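Local coordinates for computational designed protein based on evolution (Synthetic construct, PDB 6JCC) that is of no established function, being a computationally designed helical protein whose sequence matches the caspase recruitment domain family of the death-fold clan, at residues Y83-L86 with A87-K91. Numbering follows the deposited sequence.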
ATOM      1  N   TYR A  83      -7.337  11.161  -3.247  1.00 10.16           N
ATOM      2  CA  TYR A  83      -5.892  11.166  -3.538  1.00 10.14           C
ATOM      3  C   TYR A  83      -5.595  10.610  -4.930  1.00 10.49           C
ATOM      4  O   TYR A  83      -5.091   9.496  -5.081  1.00 10.66           O
ATOM      5  CB  TYR A  83      -5.128  10.402  -2.451  1.00 10.17           C
ATOM      6  CG  TYR A  83      -5.304  11.025  -1.090  1.00 10.40           C
ATOM      7  CD1 TYR A  83      -4.529  12.116  -0.699  1.00 10.68           C
ATOM      8  CD2 TYR A  83      -6.274  10.556  -0.206  1.00 10.46           C
ATOM      9  CE1 TYR A  83      -4.701  12.709   0.542  1.00 11.11           C
ATOM     10  CE2 TYR A  83      -6.455  11.144   1.037  1.00 10.77           C
ATOM     11  CZ  TYR A  83      -5.667  12.219   1.407  1.00 10.99           C
ATOM     12  OH  TYR A  83      -5.837  12.810   2.634  1.00 11.89           O
ATOM     13  N   GLN A  84      -5.902  11.416  -5.945  1.00 10.91           N
ATOM     14  CA  GLN A  84      -5.714  11.024  -7.346  1.00 10.68           C
ATOM     15  C   GLN A  84      -4.238  10.846  -7.698  1.00 10.08           C
ATOM     16  O   GLN A  84      -3.865   9.844  -8.304  1.00 10.11           O
ATOM     17  CB  GLN A  84      -6.339  12.057  -8.292  1.00 11.33           C
ATOM     18  CG  GLN A  84      -7.858  12.139  -8.232  1.00 12.25           C
ATOM     19  CD  GLN A  84      -8.566  10.948  -8.866  1.00 13.02           C
ATOM     20  OE1 GLN A  84      -8.059  10.328  -9.801  1.00 14.77           O
ATOM     21  NE2 GLN A  84      -9.756  10.630  -8.364  1.00 12.72           N
ATOM     22  N   ALA A  85      -3.413  11.821  -7.314  1.00  9.94           N
ATOM     23  CA  ALA A  85      -1.976  11.794  -7.617  1.00 10.29           C
ATOM     24  C   ALA A  85      -1.267  10.604  -6.970  1.00 10.59           C
ATOM     25  O   ALA A  85      -0.466   9.933  -7.623  1.00 11.21           O
ATOM     26  CB  ALA A  85      -1.314  13.100  -7.198  1.00 10.89           C
ATOM     27  N   LEU A  86      -1.561  10.336  -5.700  1.00 11.08           N
ATOM     28  CA  LEU A  86      -0.992   9.162  -5.026  1.00 11.56           C
ATOM     29  C   LEU A  86      -1.475   7.845  -5.634  1.00 10.80           C
ATOM     30  O   LEU A  86      -0.703   6.891  -5.722  1.00 11.08           O
ATOM     31  CB  LEU A  86      -1.285   9.183  -3.525  1.00 12.84           C
ATOM     32  CG  LEU A  86      -0.628  10.317  -2.736  1.00 14.99           C
ATOM     33  CD1 LEU A  86      -1.081  10.266  -1.287  1.00 15.37           C
ATOM     34  CD2 LEU A  86       0.886  10.261  -2.813  1.00 16.39           C
ATOM     35  N   ALA A  87      -2.738   7.800  -6.058  1.00 10.32           N
ATOM     36  CA  ALA A  87      -3.270   6.630  -6.768  1.00 10.45           C
ATOM     37  C   ALA A  87      -2.521   6.379  -8.082  1.00 10.96           C
ATOM     38  O   ALA A  87      -2.168   5.235  -8.396  1.00 11.72           O
ATOM     39  CB  ALA A  87      -4.760   6.791  -7.023  1.00 10.41           C
ATOM     40  N   ASP A  88      -2.262   7.454  -8.824  1.00 11.26           N
ATOM     41  CA  ASP A  88      -1.516   7.361 -10.082  1.00 11.49           C
ATOM     42  C   ASP A  88      -0.071   6.937  -9.866  1.00 12.29           C
ATOM     43  O   ASP A  88       0.441   6.106 -10.612  1.00 13.11           O
ATOM     44  CB  ASP A  88      -1.538   8.693 -10.835  1.00 12.32           C
ATOM     45  CG  ASP A  88      -2.909   9.052 -11.354  1.00 13.30           C
ATOM     46  OD1 ASP A  88      -3.746   8.159 -11.569  1.00 14.30           O
ATOM     47  OD2 ASP A  88      -3.143  10.252 -11.559  1.00 15.18           O
ATOM     48  N   LYS A  89       0.581   7.523  -8.867  1.00 13.17           N
ATOM     49  CA  LYS A  89       1.965   7.171  -8.527  1.00 14.57           C
ATOM     50  C   LYS A  89       2.077   5.726  -8.051  1.00 14.05           C
ATOM     51  O   LYS A  89       3.002   5.014  -8.442  1.00 14.90           O
ATOM     52  CB  LYS A  89       2.530   8.110  -7.459  1.00 17.73           C
ATOM     53  CG  LYS A  89       2.853   9.501  -7.973  1.00 21.95           C
ATOM     54  CD  LYS A  89       3.169  10.453  -6.832  1.00 27.63           C
ATOM     55  CE  LYS A  89       3.612  11.819  -7.335  1.00 33.31           C
ATOM     56  NZ  LYS A  89       2.584  12.502  -8.169  1.00 36.53           N
ATOM     57  N   LEU A  90       1.137   5.296  -7.215  1.00 13.54           N
ATOM     58  CA  LEU A  90       1.146   3.924  -6.716  1.00 13.43           C
ATOM     59  C   LEU A  90       0.956   2.906  -7.838  1.00 14.16           C
ATOM     60  O   LEU A  90       1.694   1.925  -7.911  1.00 14.08           O
ATOM     61  CB  LEU A  90       0.083   3.719  -5.642  1.00 13.41           C
ATOM     62  CG  LEU A  90       0.105   2.355  -4.950  1.00 14.02           C
ATOM     63  CD1 LEU A  90       1.426   2.065  -4.252  1.00 14.19           C
ATOM     64  CD2 LEU A  90      -1.020   2.322  -3.952  1.00 14.52           C
ATOM     65  N   LYS A  91      -0.022   3.148  -8.710  1.00 15.52           N
ATOM     66  CA  LYS A  91      -0.261   2.286  -9.877  1.00 17.40           C
ATOM     67  C   LYS A  91       0.979   2.158 -10.775  1.00 18.31           C
ATOM     68  O   LYS A  91       1.259   1.078 -11.299  1.00 19.68           O
ATOM     69  CB  LYS A  91      -1.455   2.801 -10.692  1.00 18.59           C
TER
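The carbonyl of Y83 accepts the amide of A87 at 3.1 Å from N to O, the first of four successive i to i+4 backbone bonds. D88 N to Q84 O, K89 N to A85 O and L90 N to L86 O follow, each at 2.9 Å. Y83 sits at the N-cap of helix 84-93, so these bonds make up its first turns. In the six-helix bundle expected of a caspase recruitment domain this is the last helix, lying against helices 6-22 and 68-80.

Within the helix the side-chain carbons lie mainly against carbonyl oxygens of the preceding turn. The methyl of A87 comes 3.3 Å from Y83 O and also borders Q84 O, and on the outside it touches R79 of helix 68-80. L90 CB approaches L86 O; its side chain, with CG anti to the backbone N (chi1 -174°), packs on L74 and L78 of helix 68-80 and L12 of helix 6-22. L86 is buried too, touching E18 of helix 6-22. K89 passes alongside the A85 carbonyl, its CG 3.4 Å from A85 O, and also touches I15 of helix 6-22. The chain is extended as far as CE, then bends at chi4 (60°) to bring NZ within 4.1 Å of A85 CB, with no hydrogen bond to the A85 carbonyl.

The polar ends of Q84 and D88 are both bound by R79 of helix 68-80. D88 OD2 lies 3.4 Å from Q84 O, two acceptors that cannot bond; the carboxylate is instead held through OD1 by a salt bridge to R79 NH2. From the same guanidinium, R79 NH1 donates a hydrogen bond to Q84 OE1.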